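PDB 3DBX: CD1-2 antigen from Gallus gallus, which probably presents lipid antigens at the cell surface, as other CD1 proteins do, holding their hydrocarbon chains in the groove of an MHC class I-like domain. Local coordinates for residues F12-Y17 / Q100-C105; R188-A193 / H271-D276; Q202-L207 / T254-P259. All blocks are in the same frame, centred on the assembly; numbering follows the deposited sequence. Where two conformers were deposited one is given.

Contact 1 (F12-Y17 / Q100-C105); sequences FFQLFY and QIHTGC
Segments 12-17 and 100-105 run antiparallel, with 171° between their directions, and six backbone hydrogen bonds join them in twos at Phe-13/Cys-105, Leu-15/Thr-103 and Tyr-17/Ile-101. They are the adjoining central strands of the MHC class I-like platform. The face bearing Leu-15 and Thr-103, CB atoms 4.1 Å apart, looks to helices 66-71 and 156-180. It is mainly apolar, aromatic at Phe-13 and Tyr-17 but small at Cys-105 and at Thr-103, which lies against a bound palmitic acid. On the other face His-102, its CG anti to the backbone N, gives the NE2 hydrogen to Gln-14 OE1 at 2.7 Å. The oxygen lies in the imidazole plane and is met on a lone pair, although amide and ring planes are 44° apart. Phe-16 lies alongside, its CE1 over the imidazole face and 3.5 Å from His-102 NE2; the rings, 17° from parallel, barely overlap. The Phe-12 ring, CE1 4.2 Å from Gly-104 CA, occupies the side to which a side chain would point, so glycine, with no CB to crowd it, suits the site. Phe-116 meets the imidazole edge-to-face, and an aromatic side chain of another protein chain packs on it. The in-plane NE2 bond, with Phe-16 on one face, should restrain the ring's rotation, so a polar pair sits on the side turned to the partner chain while the groove side stays largely apolar.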
loop_
_atom_site.group_PDB
_atom_site.type_symbol
_atom_site.label_atom_id
_atom_site.label_comp_id
_atom_site.label_asym_id
_atom_site.label_seq_id
_atom_site.Cartn_x
_atom_site.Cartn_y
_atom_site.Cartn_z
ATOM N N PHE A 12 -1.300 -15.328 0.048
ATOM C CA PHE A 12 -0.146 -14.545 0.472
ATOM C C PHE A 12 -0.557 -13.722 1.686
ATOM O O PHE A 12 -1.305 -12.727 1.579
ATOM C CB PHE A 12 0.357 -13.645 -0.676
ATOM C CG PHE A 12 1.693 -12.932 -0.406
ATOM C CD1 PHE A 12 2.566 -13.351 0.590
ATOM C CD2 PHE A 12 2.086 -11.858 -1.205
ATOM C CE1 PHE A 12 3.797 -12.697 0.809
ATOM C CE2 PHE A 12 3.308 -11.217 -1.000
ATOM C CZ PHE A 12 4.160 -11.642 0.016
ATOM N N PHE A 13 -0.062 -14.155 2.836
ATOM C CA PHE A 13 -0.313 -13.512 4.120
ATOM C C PHE A 13 0.869 -12.624 4.512
ATOM O O PHE A 13 2.001 -13.080 4.505
ATOM C CB PHE A 13 -0.512 -14.588 5.184
ATOM C CG PHE A 13 -0.894 -14.047 6.515
ATOM C CD1 PHE A 13 -2.138 -13.427 6.700
ATOM C CD2 PHE A 13 -0.029 -14.144 7.588
ATOM C CE1 PHE A 13 -2.511 -12.920 7.945
ATOM C CE2 PHE A 13 -0.390 -13.627 8.838
ATOM C CZ PHE A 13 -1.640 -13.029 9.010
ATOM N N GLN A 14 0.590 -11.362 4.835
ATOM C CA GLN A 14 1.612 -10.389 5.203
ATOM C C GLN A 14 1.238 -9.614 6.451
ATOM O O GLN A 14 0.070 -9.337 6.686
ATOM C CB GLN A 14 1.831 -9.387 4.072
ATOM C CG GLN A 14 2.438 -9.975 2.817
ATOM C CD GLN A 14 2.763 -8.887 1.803
ATOM O OE1 GLN A 14 3.860 -8.344 1.799
ATOM N NE2 GLN A 14 1.799 -8.560 0.953
ATOM N N LEU A 15 2.267 -9.234 7.213
ATOM C CA LEU A 15 2.146 -8.458 8.418
ATOM C C LEU A 15 3.098 -7.264 8.296
ATOM O O LEU A 15 4.273 -7.412 7.937
ATOM C CB LEU A 15 2.550 -9.301 9.631
ATOM C CG LEU A 15 1.718 -10.498 10.073
ATOM C CD1 LEU A 15 2.498 -11.350 11.106
ATOM C CD2 LEU A 15 0.403 -10.048 10.670
ATOM N N PHE A 16 2.588 -6.086 8.614
ATOM C CA PHE A 16 3.352 -4.840 8.583
ATOM C C PHE A 16 3.218 -4.159 9.958
ATOM O O PHE A 16 2.117 -3.820 10.348
ATOM C CB PHE A 16 2.704 -3.907 7.538
ATOM C CG PHE A 16 2.770 -4.422 6.136
ATOM C CD1 PHE A 16 3.799 -4.042 5.300
ATOM C CD2 PHE A 16 1.807 -5.295 5.653
ATOM C CE1 PHE A 16 3.872 -4.535 3.982
ATOM C CE2 PHE A 16 1.871 -5.797 4.348
ATOM C CZ PHE A 16 2.892 -5.418 3.519
ATOM N N TYR A 17 4.311 -3.922 10.665
ATOM C CA TYR A 17 4.255 -3.299 11.995
ATOM C C TYR A 17 5.214 -2.128 12.060
ATOM O O TYR A 17 6.328 -2.252 11.592
ATOM C CB TYR A 17 4.661 -4.293 13.083
ATOM C CG TYR A 17 3.550 -5.200 13.521
ATOM C CD1 TYR A 17 2.821 -4.933 14.667
ATOM C CD2 TYR A 17 3.199 -6.310 12.768
ATOM C CE1 TYR A 17 1.764 -5.776 15.076
ATOM C CE2 TYR A 17 2.136 -7.160 13.166
ATOM C CZ TYR A 17 1.431 -6.875 14.312
ATOM O OH TYR A 17 0.401 -7.715 14.713
ATOM N N GLN A 100 10.406 -0.895 12.070
ATOM C CA GLN A 100 9.371 -1.490 11.202
ATOM C C GLN A 100 9.640 -2.980 10.988
ATOM O O GLN A 100 10.802 -3.411 10.940
ATOM C CB GLN A 100 9.290 -0.755 9.865
ATOM C CG GLN A 100 8.733 0.684 9.957
ATOM C CD GLN A 100 9.078 1.546 8.777
ATOM O OE1 GLN A 100 10.113 2.165 8.766
ATOM N NE2 GLN A 100 8.192 1.611 7.790
ATOM N N ILE A 101 8.564 -3.766 10.881
ATOM C CA ILE A 101 8.665 -5.226 10.743
ATOM C C ILE A 101 7.753 -5.705 9.623
ATOM O O ILE A 101 6.545 -5.485 9.668
ATOM C CB ILE A 101 8.286 -5.986 12.067
ATOM C CG1 ILE A 101 9.208 -5.597 13.227
ATOM C CG2 ILE A 101 8.356 -7.509 11.872
ATOM C CD1 ILE A 101 8.646 -4.519 14.139
ATOM N N HIS A 102 8.331 -6.350 8.615
ATOM C CA HIS A 102 7.556 -6.862 7.496
ATOM C C HIS A 102 7.770 -8.362 7.438
ATOM O O HIS A 102 8.888 -8.824 7.293
ATOM C CB HIS A 102 7.977 -6.176 6.193
ATOM C CG HIS A 102 7.217 -6.643 4.991
ATOM N ND1 HIS A 102 7.709 -6.518 3.713
ATOM C CD2 HIS A 102 5.994 -7.226 4.871
ATOM C CE1 HIS A 102 6.827 -7.006 2.852
ATOM N NE2 HIS A 102 5.783 -7.457 3.530
ATOM N N THR A 103 6.668 -9.100 7.577
ATOM C CA THR A 103 6.655 -10.543 7.545
ATOM C C THR A 103 5.713 -11.019 6.424
ATOM O O THR A 103 4.719 -10.350 6.118
ATOM C CB THR A 103 6.136 -11.077 8.902
ATOM O OG1 THR A 103 6.952 -10.565 9.965
ATOM C CG2 THR A 103 6.164 -12.574 8.946
ATOM N N GLY A 104 6.005 -12.182 5.838
ATOM C CA GLY A 104 5.126 -12.782 4.836
ATOM C C GLY A 104 5.180 -14.294 4.783
ATOM O O GLY A 104 6.180 -14.896 5.156
ATOM N N CYS A 105 4.085 -14.886 4.305
ATOM C CA CYS A 105 3.965 -16.324 4.051
ATOM C C CYS A 105 3.117 -16.494 2.787
ATOM O O CYS A 105 1.937 -16.097 2.764
ATOM C CB CYS A 105 3.282 -17.025 5.240
ATOM S SG CYS A 105 3.157 -18.832 5.145
#

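Contact 2 (R188-A193 / H271-D276); sequences RVPPMA and HCSLGD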
loop_
_atom_site.group_PDB
_atom_site.type_symbol
_atom_site.label_atom_id
_atom_site.label_comp_id
_atom_site.label_asym_id
_atom_site.label_seq_id
_atom_site.Cartn_x
_atom_site.Cartn_y
_atom_site.Cartn_z
ATOM N N ARG A 188 -14.683 -9.680 -8.404
ATOM C CA ARG A 188 -14.148 -9.210 -9.701
ATOM C C ARG A 188 -15.019 -8.050 -10.119
ATOM O O ARG A 188 -16.249 -8.197 -10.209
ATOM C CB ARG A 188 -14.191 -10.344 -10.759
ATOM C CG ARG A 188 -13.433 -11.587 -10.279
ATOM C CD ARG A 188 -13.423 -12.753 -11.227
ATOM N NE ARG A 188 -14.708 -13.473 -11.241
ATOM C CZ ARG A 188 -14.854 -14.800 -11.189
ATOM N NH1 ARG A 188 -13.787 -15.603 -11.088
ATOM N NH2 ARG A 188 -16.078 -15.326 -11.224
ATOM N N VAL A 189 -14.396 -6.890 -10.349
ATOM C CA VAL A 189 -15.109 -5.708 -10.831
ATOM C C VAL A 189 -14.349 -5.190 -12.058
ATOM O O VAL A 189 -13.179 -4.838 -11.934
ATOM C CB VAL A 189 -15.078 -4.566 -9.783
ATOM C CG1 VAL A 189 -15.793 -3.408 -10.337
ATOM C CG2 VAL A 189 -15.754 -5.019 -8.460
ATOM N N PRO A 190 -14.958 -5.260 -13.265
ATOM C CA PRO A 190 -14.215 -4.809 -14.466
ATOM C C PRO A 190 -13.927 -3.298 -14.514
ATOM O O PRO A 190 -14.709 -2.507 -13.946
ATOM C CB PRO A 190 -15.100 -5.263 -15.638
ATOM C CG PRO A 190 -15.958 -6.368 -15.062
ATOM C CD PRO A 190 -16.226 -5.892 -13.612
ATOM N N PRO A 191 -12.831 -2.898 -15.210
ATOM C CA PRO A 191 -12.464 -1.508 -15.318
ATOM C C PRO A 191 -13.375 -0.785 -16.276
ATOM O O PRO A 191 -14.028 -1.439 -17.111
ATOM C CB PRO A 191 -11.027 -1.579 -15.898
ATOM C CG PRO A 191 -11.056 -2.791 -16.743
ATOM C CD PRO A 191 -11.865 -3.769 -15.928
ATOM N N MET A 192 -13.435 0.543 -16.157
ATOM C CA MET A 192 -14.029 1.359 -17.214
ATOM C C MET A 192 -12.930 2.312 -17.615
ATOM O O MET A 192 -12.065 2.566 -16.808
ATOM C CB MET A 192 -15.298 2.102 -16.789
ATOM C CG MET A 192 -15.225 3.025 -15.630
ATOM S SD MET A 192 -16.641 4.211 -15.642
ATOM C CE MET A 192 -16.097 5.346 -16.936
ATOM N N ALA A 193 -12.926 2.798 -18.857
ATOM C CA ALA A 193 -11.805 3.645 -19.315
ATOM C C ALA A 193 -12.290 4.808 -20.179
ATOM O O ALA A 193 -13.338 4.741 -20.823
ATOM C CB ALA A 193 -10.746 2.821 -20.050
ATOM N N HIS A 271 -7.589 -7.101 -18.395
ATOM C CA HIS A 271 -7.860 -7.313 -16.978
ATOM C C HIS A 271 -8.525 -8.665 -16.854
ATOM O O HIS A 271 -9.314 -9.047 -17.708
ATOM C CB HIS A 271 -8.766 -6.205 -16.421
ATOM C CG HIS A 271 -8.904 -6.259 -14.918
ATOM N ND1 HIS A 271 -9.989 -6.826 -14.291
ATOM C CD2 HIS A 271 -8.063 -5.871 -13.932
ATOM C CE1 HIS A 271 -9.827 -6.752 -12.978
ATOM N NE2 HIS A 271 -8.670 -6.159 -12.734
ATOM N N CYS A 272 -8.180 -9.419 -15.816
ATOM C CA CYS A 272 -8.672 -10.785 -15.694
ATOM C C CYS A 272 -10.216 -10.863 -15.574
ATOM O O CYS A 272 -10.806 -11.855 -15.974
ATOM C CB CYS A 272 -7.983 -11.506 -14.527
ATOM S SG CYS A 272 -8.425 -10.857 -12.896
ATOM N N SER A 273 -10.861 -9.804 -15.068
ATOM C CA SER A 273 -12.333 -9.797 -14.956
ATOM C C SER A 273 -13.051 -9.721 -16.312
ATOM O O SER A 273 -14.256 -9.969 -16.420
ATOM C CB SER A 273 -12.757 -8.621 -14.105
ATOM O OG SER A 273 -12.548 -7.408 -14.837
ATOM N N LEU A 274 -12.288 -9.388 -17.353
ATOM C CA LEU A 274 -12.825 -9.227 -18.693
ATOM C C LEU A 274 -12.752 -10.501 -19.508
ATOM O O LEU A 274 -13.375 -10.604 -20.567
ATOM C CB LEU A 274 -12.088 -8.073 -19.403
ATOM C CG LEU A 274 -12.160 -6.672 -18.790
ATOM C CD1 LEU A 274 -11.085 -5.743 -19.402
ATOM C CD2 LEU A 274 -13.503 -6.091 -19.039
ATOM N N GLY A 275 -12.012 -11.487 -19.014
ATOM C CA GLY A 275 -11.780 -12.710 -19.757
ATOM C C GLY A 275 -10.995 -12.435 -21.021
ATOM O O GLY A 275 -10.045 -11.648 -21.013
ATOM N N ASP A 276 -11.435 -13.030 -22.123
ATOM C CA ASP A 276 -10.736 -12.930 -23.399
ATOM C C ASP A 276 -10.988 -11.633 -24.136
ATOM O O ASP A 276 -10.265 -11.318 -25.085
ATOM C CB ASP A 276 -11.104 -14.103 -24.304
ATOM C CG ASP A 276 -10.348 -15.365 -23.955
ATOM O OD1 ASP A 276 -9.479 -15.325 -23.049
ATOM O OD2 ASP A 276 -10.616 -16.393 -24.589
#
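The hydroxyl OG of Ser-273 is gripped by one hydrogen bond, a short one of 2.7 Å to ND1 of His-271, in which either atom could be the donor. The imidazole is held a second time at its far nitrogen, where NE2 bonds to the backbone oxygen of Pro-216, so both nitrogens are engaged, which should restrain the ring. Ser-273 reaches ND1 with OG set between its backbone N and carbonyl carbon (chi1 71°), the crowded position, and its CB lies at the ring edge. The same short 3-10 turn is closed by Leu-274 N bonding to the His-271 oxygen at 3.0 Å, and the positive phi of Gly-275 (64°), easily adopted without a side chain, leads the chain out of it.

Segment 188-193 adds no hydrogen bond across the contact; it meets the turn by packing. Ser-273 OG lies 3.1 Å from Pro-190 CA, a close contact with the proline backbone. Pro-191 crosses the imidazole obliquely, its CD 3.9 Å from His-271 ND1. Leu-274 divides its branches between the two prolines: CD2 lies 3.8 Å from Pro-190 CB, while CD1 comes tip to tip with Pro-191 CG at 4.0 Å. Proline suits both places, since it offers a rigid apolar surface and has no N-H needing a partner. Pro-191 is buried, with Val-211, Phe-214 and Leu-279 also touching it, whereas Pro-190 lies at the surface.

This is the end of an immunoglobulin C1-set domain nearer the MHC-like platform, where the chain entering its first strand, 192-200, packs on the turn linking strands 265-270 and 279-282.

Contact 3 (Q202-L207 / T254-P259); sequences QVQLLL and TLLVSP
In the immunoglobulin C1-set sandwich, strands 204-214 and 249-257 are the inner neighbours of the four-stranded sheet, and this contact joins the start of the first to the end of the second. Over 204-207 and 254-257 the axes approach to 4.6 Å at an angle of 160°. Four backbone hydrogen bonds bind them, two between Leu-205 and Val-257 and two between Leu-207 and Leu-255. The straightest runs from Leu-205 N to Val-257 O, 2.7 Å long, 174° at the hydrogen and nearly along the C=O axis.

Leu-205, Leu-207, Leu-255 and Val-257 share the inward face, where Trp-223 and Tyr-265 of the facing sheet cover Leu-207 and Leu-255. Of the four, Leu-205 alone is not fully buried; it lies at the sheet's end, its CD1 near Pro-259. Val-257 is the wedge of this group: its CG2, in the crowded position between backbone N and carbonyl carbon, touches Leu-205 CB at 3.7 Å and Leu-207 CG at 3.9 Å. Leu-207 crosses it at about a right angle, Leu-205 obliquely. A beta-branched residue suits this site because its two methyls spread close to the strand.

The other face carries Leu-206 and Leu-256, a non-hydrogen-bonded pair. Leu-206 has CG anti to its backbone N, which carries CD1 diagonally to Thr-254 CB at 3.6 Å and to Leu-256 CD2 at 3.9 Å. Gln-204 runs its CB and CG past the Val-257 oxygen and lays its amide end against Leu-256, NE2 3.9 Å from Leu-256 CB; a long flexible chain with a polar tip suits this partly exposed end of the sheet.

Past the last hydrogen-bonded pair, Pro-259, whose ring replaces an N-H donor, sets its CD 3.0 Å from the carbonyl oxygen of Val-203.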
loop_
_atom_site.group_PDB
_atom_site.type_symbol
_atom_site.label_atom_id
_atom_site.label_comp_id
_atom_site.label_asym_id
_atom_site.label_seq_id
_atom_site.Cartn_x
_atom_site.Cartn_y
_atom_site.Cartn_z
ATOM N N GLN A 202 6.852 20.874 -26.790
ATOM C CA GLN A 202 7.517 20.491 -28.051
ATOM C C GLN A 202 6.522 20.228 -29.205
ATOM O O GLN A 202 6.782 19.402 -30.103
ATOM C CB GLN A 202 8.461 19.294 -27.820
ATOM C CG GLN A 202 9.425 19.488 -26.633
ATOM C CD GLN A 202 10.398 18.331 -26.447
ATOM O OE1 GLN A 202 10.090 17.343 -25.771
ATOM N NE2 GLN A 202 11.588 18.456 -27.033
ATOM N N VAL A 203 5.396 20.954 -29.156
ATOM C CA VAL A 203 4.287 20.884 -30.137
ATOM C C VAL A 203 3.677 19.470 -30.242
ATOM O O VAL A 203 3.294 18.988 -31.312
ATOM C CB VAL A 203 4.671 21.539 -31.509
ATOM C CG1 VAL A 203 3.454 21.693 -32.419
ATOM C CG2 VAL A 203 5.310 22.923 -31.268
ATOM N N GLN A 204 3.585 18.812 -29.101
ATOM C CA GLN A 204 2.991 17.494 -29.050
ATOM C C GLN A 204 1.663 17.512 -28.305
ATOM O O GLN A 204 1.330 18.487 -27.633
ATOM C CB GLN A 204 3.951 16.508 -28.398
ATOM C CG GLN A 204 4.945 15.887 -29.356
ATOM C CD GLN A 204 5.932 15.017 -28.619
ATOM O OE1 GLN A 204 6.443 15.407 -27.566
ATOM N NE2 GLN A 204 6.194 13.823 -29.150
ATOM N N LEU A 205 0.906 16.436 -28.457
ATOM C CA LEU A 205 -0.351 16.242 -27.768
ATOM C C LEU A 205 -0.103 15.161 -26.755
ATOM O O LEU A 205 0.671 14.250 -27.018
ATOM C CB LEU A 205 -1.399 15.702 -28.745
ATOM C CG LEU A 205 -2.272 16.595 -29.607
ATOM C CD1 LEU A 205 -2.807 15.764 -30.703
ATOM C CD2 LEU A 205 -3.421 17.023 -28.748
ATOM N N LEU A 206 -0.753 15.250 -25.602
ATOM C CA LEU A 206 -0.702 14.169 -24.642
ATOM C C LEU A 206 -2.016 13.403 -24.721
ATOM O O LEU A 206 -3.075 13.967 -24.450
ATOM C CB LEU A 206 -0.462 14.698 -23.233
ATOM C CG LEU A 206 -0.278 13.647 -22.120
ATOM C CD1 LEU A 206 1.068 12.976 -22.334
ATOM C CD2 LEU A 206 -0.305 14.316 -20.739
ATOM N N LEU A 207 -1.965 12.132 -25.128
ATOM C CA LEU A 207 -3.173 11.323 -25.065
ATOM C C LEU A 207 -3.184 10.650 -23.712
ATOM O O LEU A 207 -2.148 10.153 -23.293
ATOM C CB LEU A 207 -3.221 10.270 -26.174
ATOM C CG LEU A 207 -3.013 10.827 -27.589
ATOM C CD1 LEU A 207 -3.149 9.713 -28.593
ATOM C CD2 LEU A 207 -3.981 11.963 -27.900
ATOM N N THR A 254 -0.275 7.367 -20.495
ATOM C CA THR A 254 -0.236 8.494 -21.421
ATOM C C THR A 254 0.736 8.238 -22.538
ATOM O O THR A 254 1.749 7.528 -22.335
ATOM C CB THR A 254 0.157 9.855 -20.746
ATOM O OG1 THR A 254 1.518 9.832 -20.327
ATOM C CG2 THR A 254 -0.750 10.221 -19.556
ATOM N N LEU A 255 0.444 8.834 -23.700
ATOM C CA LEU A 255 1.282 8.719 -24.890
ATOM C C LEU A 255 1.443 10.099 -25.513
ATOM O O LEU A 255 0.440 10.736 -25.857
ATOM C CB LEU A 255 0.649 7.780 -25.919
ATOM C CG LEU A 255 1.431 7.508 -27.220
ATOM C CD1 LEU A 255 2.738 6.797 -26.917
ATOM C CD2 LEU A 255 0.611 6.724 -28.233
ATOM N N LEU A 256 2.680 10.565 -25.664
ATOM C CA LEU A 256 2.921 11.768 -26.475
ATOM C C LEU A 256 2.843 11.482 -27.979
ATOM O O LEU A 256 3.452 10.534 -28.467
ATOM C CB LEU A 256 4.250 12.427 -26.124
ATOM C CG LEU A 256 4.296 13.024 -24.713
ATOM C CD1 LEU A 256 5.725 13.006 -24.145
ATOM C CD2 LEU A 256 3.772 14.453 -24.729
ATOM N N VAL A 257 2.067 12.291 -28.700
ATOM C CA VAL A 257 1.952 12.164 -30.146
ATOM C C VAL A 257 2.096 13.539 -30.809
ATOM O O VAL A 257 1.921 14.567 -30.157
ATOM C CB VAL A 257 0.613 11.495 -30.547
ATOM C CG1 VAL A 257 0.477 10.112 -29.889
ATOM C CG2 VAL A 257 -0.587 12.381 -30.156
ATOM N N SER A 258 2.424 13.553 -32.095
ATOM C CA SER A 258 2.398 14.777 -32.891
ATOM C C SER A 258 0.964 15.019 -33.384
ATOM O O SER A 258 0.272 14.077 -33.738
ATOM C CB SER A 258 3.339 14.647 -34.093
ATOM O OG SER A 258 4.631 15.142 -33.796
ATOM N N PRO A 259 0.498 16.277 -33.383
ATOM C CA PRO A 259 -0.823 16.546 -33.961
ATOM C C PRO A 259 -0.879 16.293 -35.477
ATOM O O PRO A 259 0.119 16.481 -36.192
ATOM C CB PRO A 259 -1.038 18.033 -33.667
ATOM C CG PRO A 259 0.337 18.591 -33.513
ATOM C CD PRO A 259 1.126 17.502 -32.855
#

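How the contacts relate
Contact 1 is the most deeply buried of the three and belongs to the MHC-like platform; contacts 2 and 3 are only partly buried and lie in the immunoglobulin domain, with the centre of contact 3 about 42 Å from that of contact 1. Contacts 1 and 3 are both antiparallel strand ladders, yet one adds a polar imidazole-amide pair facing a second protein chain and the other relies on aliphatic packing. Contact 2 lacks a ladder and works through prolines against a turn. It sits where the chain enters the sheet that contact 3 ties, against a turn of the facing sheet, and contact 3 is nested within the chain loop that contact 2 closes.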